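Local coordinates for putative alpha-galactosidase/melibiase (Bacteroides fragilis, PDB 4OGZ), which probably hydrolyses terminal, non-reducing alpha-D-galactose residues from alpha-D-galactosides, as a glycoside hydrolase of family 27, at residues P13-P18 with L75-A80; P40-A45 with D55-I60; E46-G51 with G59-K64; T70-L75 with T85-I90; K378-I383 with Y443-G448. All blocks are in the same frame, centred on the assembly; numbering follows the deposited sequence.

Contacts 1 to 4 all lie in the N-terminal Ig-like domain, whose two four-stranded sheets pack face to face, whereas contact 5 joins the putative catalytic TIM barrel to the C-terminal beta-sandwich. Strand 69-79 serves contacts 1 and 4, which share Leu75 and have centres about 12 Å apart. Contacts 2 and 3 interleave along the chain between strand 42-46 and strand 60-64, share Gly59 and Ile60, and likewise have centres about 12 Å apart. Contact 5 comes last, its centre about 19 Å from that of contact 1. Lys378 of its helix makes a weak hydrogen bond to Asn16, so the Ig-like domain meets the barrel domain close to its junction with the C-terminal domain.

Contact 1 of 5, residues P13-P18 with L75-A80; sequences PCINPP and LKAENA
Pro13 sets CB, CG and CD of its ring against strand 69-79, its CB 3.8 Å from Ala77 CB and its CG 3.4 Å from Ala77 O. The same ring meets the amide of Asn79, where Pro13 CD comes to 3.2 Å from Asn79 OD1; the two side chains cross at a slant. Two residues on, Ile15 reaches the strand with its longer branch. CG1 lies 4.0 Å from Ala77 CB, and CD1 ends 3.8 Å from Leu75 CB, the Ile15 and Leu75 side chains crossing at about a right angle. Ala77 CB is therefore shared by Pro13 and Ile15. In Ile15, CG1 stands anti to the carbonyl carbon (chi1 -67°) and CD1 continues anti (chi2 174°), which carries the terminal methyl out to the strand. The two segments meet by van der Waals contact, carbon on carbon and, at Pro13, carbon on carbonyl oxygen; polar groups outside them fix its parts. Asn79 ND2 donates to the backbone oxygens of Glu38 and Gly11 while its OD1 accepts from Leu81 N, so both ends of the amide packed on Pro13 are held. Ile15 N is bonded to Asp84, and Cys14 pairs through its backbone with Ser36. Ile33 of strand 28-36 touches both Ile15 and Leu75. The arrangement is that of an Ig-like beta-sandwich, side chains from an edge strand of one sheet filling in against an inner strand of the other.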
# COMPACT_ATOMS: atom_id res chain seq x y z
N PRO A 13 -6.18 23.90 5.05
CA PRO A 13 -6.24 22.65 4.31
C PRO A 13 -4.90 22.29 3.71
O PRO A 13 -4.08 23.15 3.45
CB PRO A 13 -7.25 22.95 3.19
CG PRO A 13 -8.11 24.04 3.75
CD PRO A 13 -7.11 24.89 4.49
N CYS A 14 -4.68 21.01 3.49
CA CYS A 14 -3.52 20.61 2.70
C CYS A 14 -3.90 19.33 1.97
O CYS A 14 -4.17 18.29 2.60
CB CYS A 14 -2.30 20.45 3.59
SG CYS A 14 -0.86 19.84 2.73
N ILE A 15 -3.94 19.43 0.64
CA ILE A 15 -4.31 18.36 -0.25
C ILE A 15 -3.12 17.43 -0.42
O ILE A 15 -2.11 17.78 -0.98
CB ILE A 15 -4.79 18.91 -1.64
CG1 ILE A 15 -6.11 19.66 -1.47
CG2 ILE A 15 -4.95 17.76 -2.63
CD1 ILE A 15 -6.61 20.37 -2.69
N ASN A 16 -3.26 16.21 0.09
CA ASN A 16 -2.16 15.29 0.18
C ASN A 16 -2.09 14.31 -0.99
O ASN A 16 -3.08 14.11 -1.70
CB ASN A 16 -2.26 14.53 1.51
CG ASN A 16 -2.19 15.47 2.70
OD1 ASN A 16 -1.38 16.39 2.69
ND2 ASN A 16 -3.05 15.26 3.71
N PRO A 17 -0.91 13.74 -1.20
CA PRO A 17 -0.72 12.73 -2.23
C PRO A 17 -1.65 11.54 -1.98
O PRO A 17 -2.06 11.31 -0.84
CB PRO A 17 0.72 12.26 -2.01
CG PRO A 17 1.41 13.34 -1.27
CD PRO A 17 0.36 14.16 -0.59
N PRO A 18 -1.94 10.76 -3.02
CA PRO A 18 -1.35 10.82 -4.36
C PRO A 18 -1.91 11.94 -5.24
O PRO A 18 -3.12 12.26 -5.17
CB PRO A 18 -1.75 9.48 -4.96
CG PRO A 18 -3.00 9.08 -4.24
CD PRO A 18 -2.91 9.65 -2.86
N LEU A 75 -7.49 21.11 -8.04
CA LEU A 75 -8.30 20.96 -6.84
C LEU A 75 -8.02 22.09 -5.87
O LEU A 75 -6.89 22.58 -5.74
CB LEU A 75 -8.01 19.62 -6.15
CG LEU A 75 -8.09 18.33 -6.98
CD1 LEU A 75 -7.66 17.15 -6.14
CD2 LEU A 75 -9.49 18.12 -7.53
N LYS A 76 -9.08 22.52 -5.20
CA LYS A 76 -8.95 23.48 -4.15
C LYS A 76 -9.74 22.96 -2.95
O LYS A 76 -10.83 22.44 -3.11
CB LYS A 76 -9.48 24.84 -4.63
CG LYS A 76 -9.08 26.00 -3.73
CD LYS A 76 -9.16 27.35 -4.43
CE LYS A 76 -8.36 28.38 -3.63
NZ LYS A 76 -8.53 29.78 -4.10
N ALA A 77 -9.14 23.07 -1.77
CA ALA A 77 -9.82 22.78 -0.52
C ALA A 77 -9.81 24.01 0.35
O ALA A 77 -8.79 24.70 0.47
CB ALA A 77 -9.16 21.62 0.20
N GLU A 78 -10.94 24.31 0.98
CA GLU A 78 -11.05 25.54 1.77
C GLU A 78 -11.67 25.25 3.11
O GLU A 78 -12.55 24.39 3.22
CB GLU A 78 -11.88 26.62 1.00
CG GLU A 78 -11.61 26.63 -0.50
CD GLU A 78 -12.22 27.83 -1.24
OE1 GLU A 78 -13.45 28.00 -1.17
OE2 GLU A 78 -11.46 28.58 -1.90
N ASN A 79 -11.18 25.94 4.15
CA ASN A 79 -11.84 25.93 5.45
C ASN A 79 -11.79 27.33 6.08
O ASN A 79 -11.34 28.28 5.44
CB ASN A 79 -11.26 24.83 6.38
CG ASN A 79 -9.79 25.04 6.75
OD1 ASN A 79 -9.23 26.13 6.58
ND2 ASN A 79 -9.18 24.00 7.30
N ALA A 80 -12.20 27.46 7.34
CA ALA A 80 -12.19 28.74 8.03
C ALA A 80 -10.81 29.37 8.19
O ALA A 80 -10.71 30.55 8.46
CB ALA A 80 -12.85 28.60 9.40

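Contact 2 of 5, residues P40-A45 with D55-I60; sequences PIKWHA and DKETGI
The indole of Trp43 lies between Gly59 on one face and Ile41, two residues back, on the other. Gly59 CA sits 3.5 Å from the centroid of the six-membered ring, a CH-pi contact offset toward the rim, while Ile41 CG2 lies over the centre of the opposite face. Lys56 O and Glu57 O come up at the ring edge, near its plane. Without a side chain, Gly59 can lay its backbone directly on the indole. The imidazole of His44 is met at its edge by a water 2.6 Å from His44 ND1; the same water accepts a hydrogen bond from Lys56 NZ at 2.8 Å. Between the backbones, Trp43 N donates to an in-plane lone pair of Lys56 O at 3.0 Å. Lys42 and Glu57 run side by side, but their salt bridge is long, Lys42 NZ to Glu57 OE2 3.9 Å. The turn is shaped from within: Asp55 OD1 accepts from Glu57 N in an Asx turn, and Asp55 O takes both Thr58 N and Gly59 N. Strand 42-46 borders strand 69-79, and the turn links strands 52-55 and 60-64 of the other sheet. Trp43 bridges the two sheets, bonding through NE1 to Thr35 of strand 28-36 and packing on Ala77 and Leu54.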
# COMPACT_ATOMS: atom_id res chain seq x y z
N PRO A 40 -15.14 22.14 9.11
CA PRO A 40 -15.44 21.50 7.84
C PRO A 40 -14.59 22.05 6.71
O PRO A 40 -14.05 23.16 6.80
CB PRO A 40 -16.92 21.83 7.61
CG PRO A 40 -17.17 23.04 8.42
CD PRO A 40 -16.20 23.04 9.55
N ILE A 41 -14.45 21.22 5.67
CA ILE A 41 -13.75 21.55 4.45
C ILE A 41 -14.72 21.48 3.29
O ILE A 41 -15.61 20.66 3.26
CB ILE A 41 -12.57 20.58 4.27
CG1 ILE A 41 -11.45 21.00 5.21
CG2 ILE A 41 -12.07 20.55 2.83
CD1 ILE A 41 -10.24 20.11 5.19
N LYS A 42 -14.52 22.35 2.30
CA LYS A 42 -15.23 22.28 1.04
C LYS A 42 -14.22 22.19 -0.11
O LYS A 42 -13.22 22.91 -0.12
CB LYS A 42 -16.09 23.52 0.83
CG LYS A 42 -17.41 23.27 0.14
CD LYS A 42 -18.05 24.58 -0.28
CE LYS A 42 -19.23 24.34 -1.22
NZ LYS A 42 -20.24 25.43 -1.18
N TRP A 43 -14.52 21.36 -1.10
CA TRP A 43 -13.61 21.10 -2.18
C TRP A 43 -14.14 21.67 -3.48
O TRP A 43 -15.34 21.82 -3.67
CB TRP A 43 -13.43 19.61 -2.36
CG TRP A 43 -12.59 18.95 -1.38
CD1 TRP A 43 -11.26 18.70 -1.47
CD2 TRP A 43 -13.03 18.36 -0.15
NE1 TRP A 43 -10.84 18.00 -0.36
CE2 TRP A 43 -11.91 17.78 0.46
CE3 TRP A 43 -14.26 18.27 0.49
CZ2 TRP A 43 -11.99 17.09 1.71
CZ3 TRP A 43 -14.33 17.60 1.72
CH2 TRP A 43 -13.21 17.02 2.30
N HIS A 44 -13.22 22.00 -4.37
CA HIS A 44 -13.57 22.43 -5.71
C HIS A 44 -12.63 21.79 -6.68
O HIS A 44 -11.48 21.47 -6.34
CB HIS A 44 -13.54 23.98 -5.84
CG HIS A 44 -14.45 24.66 -4.87
ND1 HIS A 44 -15.74 25.01 -5.19
CD2 HIS A 44 -14.28 24.96 -3.56
CE1 HIS A 44 -16.31 25.55 -4.12
NE2 HIS A 44 -15.45 25.54 -3.12
N ALA A 45 -13.15 21.55 -7.88
CA ALA A 45 -12.35 20.98 -8.92
C ALA A 45 -12.61 21.76 -10.19
O ALA A 45 -13.75 22.04 -10.51
CB ALA A 45 -12.71 19.53 -9.12
N ASP A 55 -18.19 15.64 -5.34
CA ASP A 55 -19.06 16.10 -4.26
C ASP A 55 -18.27 17.06 -3.34
O ASP A 55 -17.36 16.66 -2.62
CB ASP A 55 -19.62 14.89 -3.48
CG ASP A 55 -20.57 15.31 -2.39
OD1 ASP A 55 -20.54 16.49 -2.00
OD2 ASP A 55 -21.35 14.45 -1.93
N LYS A 56 -18.65 18.34 -3.40
CA LYS A 56 -17.91 19.42 -2.78
C LYS A 56 -17.95 19.33 -1.28
O LYS A 56 -17.10 19.87 -0.60
CB LYS A 56 -18.47 20.77 -3.23
CG LYS A 56 -18.40 20.99 -4.73
CD LYS A 56 -18.88 22.39 -5.09
CE LYS A 56 -19.23 22.46 -6.57
NZ LYS A 56 -19.54 23.84 -7.01
N GLU A 57 -18.95 18.64 -0.75
CA GLU A 57 -19.07 18.48 0.69
C GLU A 57 -18.32 17.25 1.20
O GLU A 57 -17.93 17.25 2.34
CB GLU A 57 -20.54 18.44 1.13
CG GLU A 57 -21.13 19.81 1.48
CD GLU A 57 -21.31 20.76 0.30
OE1 GLU A 57 -21.99 20.40 -0.69
OE2 GLU A 57 -20.79 21.90 0.37
N THR A 58 -18.08 16.23 0.37
CA THR A 58 -17.39 15.01 0.85
C THR A 58 -16.00 14.79 0.29
O THR A 58 -15.27 13.97 0.81
CB THR A 58 -18.21 13.75 0.54
OG1 THR A 58 -18.28 13.54 -0.87
CG2 THR A 58 -19.59 13.91 1.11
N GLY A 59 -15.63 15.52 -0.78
CA GLY A 59 -14.29 15.41 -1.31
C GLY A 59 -14.11 14.21 -2.22
O GLY A 59 -12.97 13.84 -2.56
N ILE A 60 -15.22 13.59 -2.61
CA ILE A 60 -15.19 12.38 -3.42
C ILE A 60 -15.46 12.71 -4.89
O ILE A 60 -16.48 13.33 -5.20
CB ILE A 60 -16.19 11.33 -2.90
CG1 ILE A 60 -15.72 10.78 -1.55
CG2 ILE A 60 -16.31 10.16 -3.84
CD1 ILE A 60 -16.77 9.95 -0.82
O HOH W 1 -17.14 25.17 -7.40

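Contact 3 of 5, residues E46-G51 with G59-K64; sequences ENLPKG and GIIKGK
Gly51 and Lys64 join where strands 52-55 and 60-64 of the Ig-like beta-sandwich come together at the end of their antiparallel pairing. The backbone supplies one hydrogen bond, from Lys64 N to Gly51 O, 3.1 Å long and fairly straight at 161°. Its donor stands above the carbonyl plane, 50° out of it. Two CA-H...O contacts flank it: Gly63 CA lies 3.2 Å from Gly51 O, and Gly51 CA lies 3.3 Å from Lys64 O. Gly51 O therefore receives both an N-H and a C-H from consecutive residues of the strand. Both glycines adopt positive phi, and each would direct a CB at the facing backbone, so the close approach depends on both lacking a side chain. Two residues earlier in the strand, Lys62 pairs through its backbone with Lys53, which continues the register of the two strands. Apolar packing is carried by Leu48 and Ile61, which cross at a slant. Leu54 touches both of them, Val73 of strand 69-79 backs Leu48, and Phe29 and Ile33 back Ile61, placing this pair between the two sheets. The touch across the segments is made by two methyl groups, Leu48 CD2 and Ile61 CG2, 3.9 Å apart.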
# COMPACT_ATOMS: atom_id res chain seq x y z
N GLU A 46 -11.55 22.14 -10.88
CA GLU A 46 -11.68 22.76 -12.18
C GLU A 46 -11.05 21.79 -13.18
O GLU A 46 -10.04 21.11 -12.90
CB GLU A 46 -11.05 24.16 -12.18
CG GLU A 46 -10.90 24.85 -13.53
CD GLU A 46 -12.23 25.19 -14.22
OE1 GLU A 46 -13.30 24.87 -13.65
OE2 GLU A 46 -12.22 25.78 -15.33
N ASN A 47 -11.71 21.63 -14.31
CA ASN A 47 -11.17 20.79 -15.37
C ASN A 47 -11.28 19.27 -15.17
O ASN A 47 -10.46 18.51 -15.67
CB ASN A 47 -9.69 21.12 -15.59
CG ASN A 47 -9.35 21.16 -17.04
OD1 ASN A 47 -10.10 21.72 -17.82
ND2 ASN A 47 -8.26 20.50 -17.43
N LEU A 48 -12.29 18.82 -14.44
CA LEU A 48 -12.55 17.39 -14.35
C LEU A 48 -12.94 16.85 -15.72
O LEU A 48 -13.75 17.46 -16.37
CB LEU A 48 -13.70 17.09 -13.40
CG LEU A 48 -13.39 16.98 -11.92
CD1 LEU A 48 -14.73 16.98 -11.20
CD2 LEU A 48 -12.55 15.75 -11.59
N PRO A 49 -12.38 15.70 -16.13
CA PRO A 49 -12.76 15.14 -17.44
C PRO A 49 -14.25 14.80 -17.52
O PRO A 49 -14.89 14.58 -16.49
CB PRO A 49 -11.93 13.86 -17.53
CG PRO A 49 -11.59 13.52 -16.14
CD PRO A 49 -11.46 14.82 -15.40
N LYS A 50 -14.79 14.75 -18.74
CA LYS A 50 -16.13 14.22 -18.97
C LYS A 50 -16.39 12.88 -18.23
O LYS A 50 -15.68 11.90 -18.42
CB LYS A 50 -16.39 14.02 -20.47
CG LYS A 50 -17.85 13.74 -20.80
CD LYS A 50 -18.12 13.44 -22.27
CE LYS A 50 -19.63 13.36 -22.51
NZ LYS A 50 -20.09 12.36 -23.52
N GLY A 51 -17.44 12.86 -17.45
CA GLY A 51 -17.92 11.69 -16.79
C GLY A 51 -17.62 11.65 -15.32
O GLY A 51 -18.08 10.74 -14.64
N GLY A 59 -15.63 15.52 -0.78
CA GLY A 59 -14.29 15.41 -1.31
C GLY A 59 -14.11 14.21 -2.22
O GLY A 59 -12.97 13.84 -2.56
N ILE A 60 -15.22 13.59 -2.61
CA ILE A 60 -15.19 12.38 -3.42
C ILE A 60 -15.46 12.71 -4.89
O ILE A 60 -16.48 13.33 -5.20
CB ILE A 60 -16.19 11.33 -2.90
CG1 ILE A 60 -15.72 10.78 -1.55
CG2 ILE A 60 -16.31 10.16 -3.84
CD1 ILE A 60 -16.77 9.95 -0.82
N ILE A 61 -14.53 12.30 -5.75
CA ILE A 61 -14.67 12.34 -7.19
C ILE A 61 -15.13 10.97 -7.67
O ILE A 61 -14.60 9.93 -7.25
CB ILE A 61 -13.37 12.71 -7.88
CG1 ILE A 61 -12.91 14.08 -7.44
CG2 ILE A 61 -13.51 12.71 -9.41
CD1 ILE A 61 -11.43 14.28 -7.72
N LYS A 62 -16.16 10.96 -8.51
CA LYS A 62 -16.87 9.74 -8.86
C LYS A 62 -17.33 9.84 -10.31
O LYS A 62 -17.72 10.90 -10.77
CB LYS A 62 -18.04 9.58 -7.89
CG LYS A 62 -19.07 8.55 -8.25
CD LYS A 62 -20.19 8.47 -7.20
CE LYS A 62 -21.07 7.18 -7.31
NZ LYS A 62 -20.42 5.82 -7.16
N GLY A 63 -17.29 8.71 -11.01
CA GLY A 63 -17.96 8.56 -12.27
C GLY A 63 -17.28 7.52 -13.11
O GLY A 63 -16.92 6.45 -12.65
N LYS A 64 -17.10 7.86 -14.39
CA LYS A 64 -16.51 6.96 -15.34
C LYS A 64 -16.01 7.80 -16.50
O LYS A 64 -16.76 8.61 -17.02
CB LYS A 64 -17.55 6.00 -15.84
CG LYS A 64 -17.17 5.33 -17.14
CD LYS A 64 -17.84 3.98 -17.29
CE LYS A 64 -19.35 4.08 -17.35
NZ LYS A 64 -19.96 2.73 -17.42

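Contact 4 of 5, residues T70-L75 with T85-I90; sequences TYKVML and TQELLI
Six backbone hydrogen bonds tie Tyr71, Val73 and Leu75 to Ile90, Leu88 and Gln86, each pair bonded both ways. Tyr71 O receives Ile90 N at 2.8 Å, and the bond is almost straight (178°). Val73 O likewise takes Leu88 N at 2.8 Å. The intervening pairs, Lys72 with Leu89 and Met74 with Glu87, are non-hydrogen-bonded, and here CA-H...O contacts close the gap, as from Glu87 CA to Val73 O. Gln86 turns its side chain back so that OE1 accepts from Glu87 N at 2.9 Å. On the face carrying Val73, Leu75, Leu88 and Ile90 the contacts are apolar: Leu75 CD1 lies 3.8 Å from Leu88 CB, and Val73 CG2 is 3.9 Å from Ile90 CD1. Tyr71 is on this face too, the edge of its ring near Ile90 O and its hydroxyl bonded to Glu67 O. On the other face, selenomethionine Met74 bends at chi2 (-69°), its SE 4.0 Å from Glu87 CB. Lys72 lies beside Glu87 and points the same way, with Lys72 CG 3.5 Å from Glu87 OE2. The two strands form a beta hairpin at the middle of its sheet. Strand 42-46 adjoins 69-79, strand 20-23 runs parallel to 82-92, and the apolar face packs on Phe29, Phe31 and Ile33 of strand 28-36.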
# COMPACT_ATOMS: atom_id res chain seq x y z
N THR A 70 -4.72 11.56 -20.46
CA THR A 70 -4.19 12.17 -19.25
C THR A 70 -4.83 13.53 -19.05
O THR A 70 -4.81 14.41 -19.95
CB THR A 70 -2.66 12.26 -19.30
OG1 THR A 70 -2.14 10.93 -19.39
CG2 THR A 70 -2.10 12.93 -18.07
N TYR A 71 -5.43 13.68 -17.89
CA TYR A 71 -6.21 14.83 -17.52
C TYR A 71 -5.70 15.50 -16.25
O TYR A 71 -5.52 14.86 -15.23
CB TYR A 71 -7.63 14.39 -17.29
CG TYR A 71 -8.21 13.60 -18.40
CD1 TYR A 71 -8.84 14.23 -19.48
CD2 TYR A 71 -8.22 12.22 -18.36
CE1 TYR A 71 -9.42 13.50 -20.50
CE2 TYR A 71 -8.82 11.48 -19.37
CZ TYR A 71 -9.41 12.13 -20.45
OH TYR A 71 -9.98 11.39 -21.46
N LYS A 72 -5.49 16.81 -16.32
CA LYS A 72 -4.91 17.57 -15.22
C LYS A 72 -6.02 18.44 -14.64
O LYS A 72 -6.54 19.37 -15.28
CB LYS A 72 -3.68 18.37 -15.73
CG LYS A 72 -2.53 17.49 -16.21
CD LYS A 72 -1.48 18.25 -17.05
CE LYS A 72 -0.99 17.44 -18.25
NZ LYS A 72 0.39 17.79 -18.72
N VAL A 73 -6.39 18.11 -13.41
CA VAL A 73 -7.49 18.71 -12.71
C VAL A 73 -6.91 19.59 -11.62
O VAL A 73 -5.99 19.16 -10.90
CB VAL A 73 -8.36 17.59 -12.06
CG1 VAL A 73 -9.51 18.19 -11.25
CG2 VAL A 73 -8.85 16.60 -13.13
N MSE A 74 -7.49 20.77 -11.40
CA MSE A 74 -7.01 21.64 -10.33
C MSE A 74 -7.99 21.53 -9.20
O MSE A 74 -9.17 21.77 -9.39
CB MSE A 74 -6.85 23.10 -10.76
CG MSE A 74 -5.70 23.20 -11.78
SE MSE A 74 -3.87 22.85 -11.05
CE MSE A 74 -4.10 23.53 -9.23
N LEU A 75 -7.49 21.11 -8.04
CA LEU A 75 -8.30 20.96 -6.84
C LEU A 75 -8.02 22.09 -5.87
O LEU A 75 -6.89 22.58 -5.74
CB LEU A 75 -8.01 19.62 -6.15
CG LEU A 75 -8.09 18.33 -6.98
CD1 LEU A 75 -7.66 17.15 -6.14
CD2 LEU A 75 -9.49 18.12 -7.53
N THR A 85 -4.34 24.61 -2.95
CA THR A 85 -4.64 24.40 -4.36
C THR A 85 -3.60 23.44 -4.85
O THR A 85 -2.44 23.60 -4.53
CB THR A 85 -4.60 25.71 -5.16
OG1 THR A 85 -5.61 26.57 -4.67
CG2 THR A 85 -4.81 25.47 -6.68
N GLN A 86 -4.02 22.44 -5.60
CA GLN A 86 -3.14 21.36 -5.96
C GLN A 86 -3.62 20.66 -7.21
O GLN A 86 -4.80 20.62 -7.46
CB GLN A 86 -3.07 20.38 -4.80
CG GLN A 86 -2.10 19.26 -4.99
CD GLN A 86 -0.70 19.77 -5.24
OE1 GLN A 86 -0.28 19.97 -6.39
NE2 GLN A 86 0.02 20.04 -4.15
N GLU A 87 -2.69 20.07 -7.96
CA GLU A 87 -3.03 19.36 -9.19
C GLU A 87 -3.33 17.88 -8.90
O GLU A 87 -2.71 17.27 -8.05
CB GLU A 87 -1.90 19.48 -10.20
CG GLU A 87 -2.04 18.62 -11.45
CD GLU A 87 -0.83 18.68 -12.38
OE1 GLU A 87 -0.01 19.62 -12.28
OE2 GLU A 87 -0.70 17.77 -13.22
N LEU A 88 -4.33 17.33 -9.59
CA LEU A 88 -4.55 15.90 -9.67
C LEU A 88 -4.45 15.48 -11.12
O LEU A 88 -5.23 15.93 -11.99
CB LEU A 88 -5.91 15.50 -9.09
CG LEU A 88 -6.20 13.99 -9.12
CD1 LEU A 88 -5.29 13.23 -8.16
CD2 LEU A 88 -7.65 13.72 -8.80
N LEU A 89 -3.47 14.66 -11.39
CA LEU A 89 -3.30 14.03 -12.66
C LEU A 89 -4.07 12.71 -12.72
O LEU A 89 -3.82 11.80 -11.93
CB LEU A 89 -1.81 13.84 -12.87
CG LEU A 89 -1.44 13.71 -14.34
CD1 LEU A 89 0.01 14.09 -14.58
CD2 LEU A 89 -1.72 12.28 -14.79
N ILE A 90 -5.01 12.62 -13.64
CA ILE A 90 -5.83 11.43 -13.86
C ILE A 90 -5.44 10.79 -15.18
O ILE A 90 -5.68 11.37 -16.28
CB ILE A 90 -7.31 11.78 -13.89
CG1 ILE A 90 -7.67 12.52 -12.59
CG2 ILE A 90 -8.14 10.51 -14.11
CD1 ILE A 90 -9.16 12.81 -12.39

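Contact 5 of 5, residues K378-I383 with Y443-G448; sequences KDLIAI and YDVIEG
Asp379 leads from the first turn of helix 378-384 toward Tyr443 and Val445. Its CB rests 3.7 Å from Val445 CG1. CG, anti to the carbonyl carbon (chi1 -65°), stands 4.1 Å from Tyr443 CE2, and at the tip OD2 accepts a hydrogen bond from Tyr443 OH at 3.0 Å. The hydroxyl comes from above the carboxylate plane, 39° out of it, whereas OD2 itself lies at the ring edge in the plane of the ring. The two flat groups are nearly perpendicular, their planes 79° apart. A bound di(hydroxyethyl)ether also approaches this aspartate. Beside the polar pair lies an apolar patch. Val445 CG1, anti to its backbone N, is pressed against Leu380 CD2 at 3.5 Å, a tight approach for two methyls. Leu380 CD1 takes Ile446 CD1 at 3.9 Å, and Ile383 CD1 stands more loosely off Val445 CG2. The turn bearing Val445 and Ile446 is shaped by Asp444, whose OD1 accepts from both Ile446 N and Glu447 N in an Asx turn and Asx motif. Asn377, just before the helix, holds both partners: its OD1 accepts from Leu380 N, and its ND2 donates to Val445 O. Val469 of strand 467-472 adds to the patch against Leu380 and Ile383. The contact joins the TIM-barrel domain to the C-terminal beta-sandwich through one directional phenol-carboxylate bond beside the van der Waals contacts of a largely buried aliphatic patch; the hydrogen bond from the phenol would probably stabilise negative charge on the Asp379 carboxylate.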
# COMPACT_ATOMS: atom_id res chain seq x y z
N LYS A 378 3.30 12.01 7.38
CA LYS A 378 2.94 12.53 6.07
C LYS A 378 4.12 12.60 5.11
O LYS A 378 3.95 12.50 3.87
CB LYS A 378 2.36 13.92 6.30
CG LYS A 378 2.18 14.83 5.12
CD LYS A 378 1.87 16.24 5.64
CE LYS A 378 1.12 17.09 4.63
NZ LYS A 378 -0.07 17.77 5.23
N ASP A 379 5.32 12.81 5.67
CA ASP A 379 6.51 13.04 4.86
C ASP A 379 7.06 11.73 4.33
O ASP A 379 7.41 11.64 3.16
CB ASP A 379 7.60 13.77 5.67
CG ASP A 379 7.20 15.19 6.07
OD1 ASP A 379 6.44 15.83 5.32
OD2 ASP A 379 7.65 15.66 7.15
N LEU A 380 7.06 10.70 5.17
CA LEU A 380 7.41 9.36 4.70
C LEU A 380 6.44 8.84 3.64
O LEU A 380 6.87 8.28 2.61
CB LEU A 380 7.49 8.34 5.83
CG LEU A 380 8.68 8.53 6.74
CD1 LEU A 380 8.49 7.67 8.01
CD2 LEU A 380 9.98 8.20 6.02
N ILE A 381 5.16 9.08 3.87
CA ILE A 381 4.13 8.68 2.94
C ILE A 381 4.33 9.42 1.62
O ILE A 381 4.19 8.82 0.55
CB ILE A 381 2.74 8.98 3.53
CG1 ILE A 381 2.43 7.96 4.62
CG2 ILE A 381 1.64 8.96 2.44
CD1 ILE A 381 1.25 8.33 5.47
N ALA A 382 4.66 10.70 1.70
CA ALA A 382 4.94 11.51 0.53
C ALA A 382 6.10 10.94 -0.29
O ALA A 382 6.06 10.93 -1.50
CB ALA A 382 5.26 12.93 0.94
N ILE A 383 7.10 10.40 0.39
CA ILE A 383 8.19 9.70 -0.27
C ILE A 383 7.63 8.48 -1.01
O ILE A 383 7.84 8.32 -2.22
CB ILE A 383 9.28 9.28 0.75
CG1 ILE A 383 9.99 10.53 1.24
CG2 ILE A 383 10.29 8.35 0.12
CD1 ILE A 383 10.95 10.31 2.38
N TYR A 443 16.59 17.88 5.04
CA TYR A 443 15.41 17.88 5.87
C TYR A 443 15.28 16.51 6.55
O TYR A 443 15.33 15.47 5.90
CB TYR A 443 14.20 18.20 4.99
CG TYR A 443 12.88 18.18 5.72
CD1 TYR A 443 12.49 19.26 6.51
CD2 TYR A 443 12.03 17.08 5.61
CE1 TYR A 443 11.28 19.24 7.18
CE2 TYR A 443 10.82 17.06 6.27
CZ TYR A 443 10.45 18.14 7.07
OH TYR A 443 9.25 18.11 7.73
N ASP A 444 15.14 16.52 7.86
CA ASP A 444 14.98 15.29 8.66
C ASP A 444 13.49 14.97 8.72
O ASP A 444 12.72 15.67 9.34
CB ASP A 444 15.60 15.46 10.03
CG ASP A 444 15.55 14.20 10.86
OD1 ASP A 444 14.56 13.44 10.78
OD2 ASP A 444 16.51 13.99 11.62
N VAL A 445 13.12 13.90 8.04
CA VAL A 445 11.74 13.47 7.85
C VAL A 445 11.11 12.83 9.09
O VAL A 445 9.90 12.82 9.24
CB VAL A 445 11.71 12.48 6.66
CG1 VAL A 445 10.46 11.60 6.64
CG2 VAL A 445 11.84 13.25 5.37
N ILE A 446 11.93 12.29 9.98
CA ILE A 446 11.42 11.66 11.20
C ILE A 446 11.22 12.74 12.26
O ILE A 446 10.28 12.67 13.03
CB ILE A 446 12.37 10.58 11.74
CG1 ILE A 446 12.62 9.49 10.67
CG2 ILE A 446 11.83 9.96 13.03
CD1 ILE A 446 11.41 8.63 10.38
N GLU A 447 12.12 13.71 12.31
CA GLU A 447 11.97 14.85 13.22
C GLU A 447 11.05 15.92 12.68
O GLU A 447 10.62 16.78 13.44
CB GLU A 447 13.31 15.51 13.53
CG GLU A 447 13.91 15.08 14.84
CD GLU A 447 14.25 13.62 14.83
OE1 GLU A 447 14.89 13.18 13.85
OE2 GLU A 447 13.88 12.92 15.79
N GLY A 448 10.80 15.93 11.38
CA GLY A 448 10.16 17.07 10.73
C GLY A 448 10.91 18.39 10.94
O GLY A 448 10.33 19.37 11.39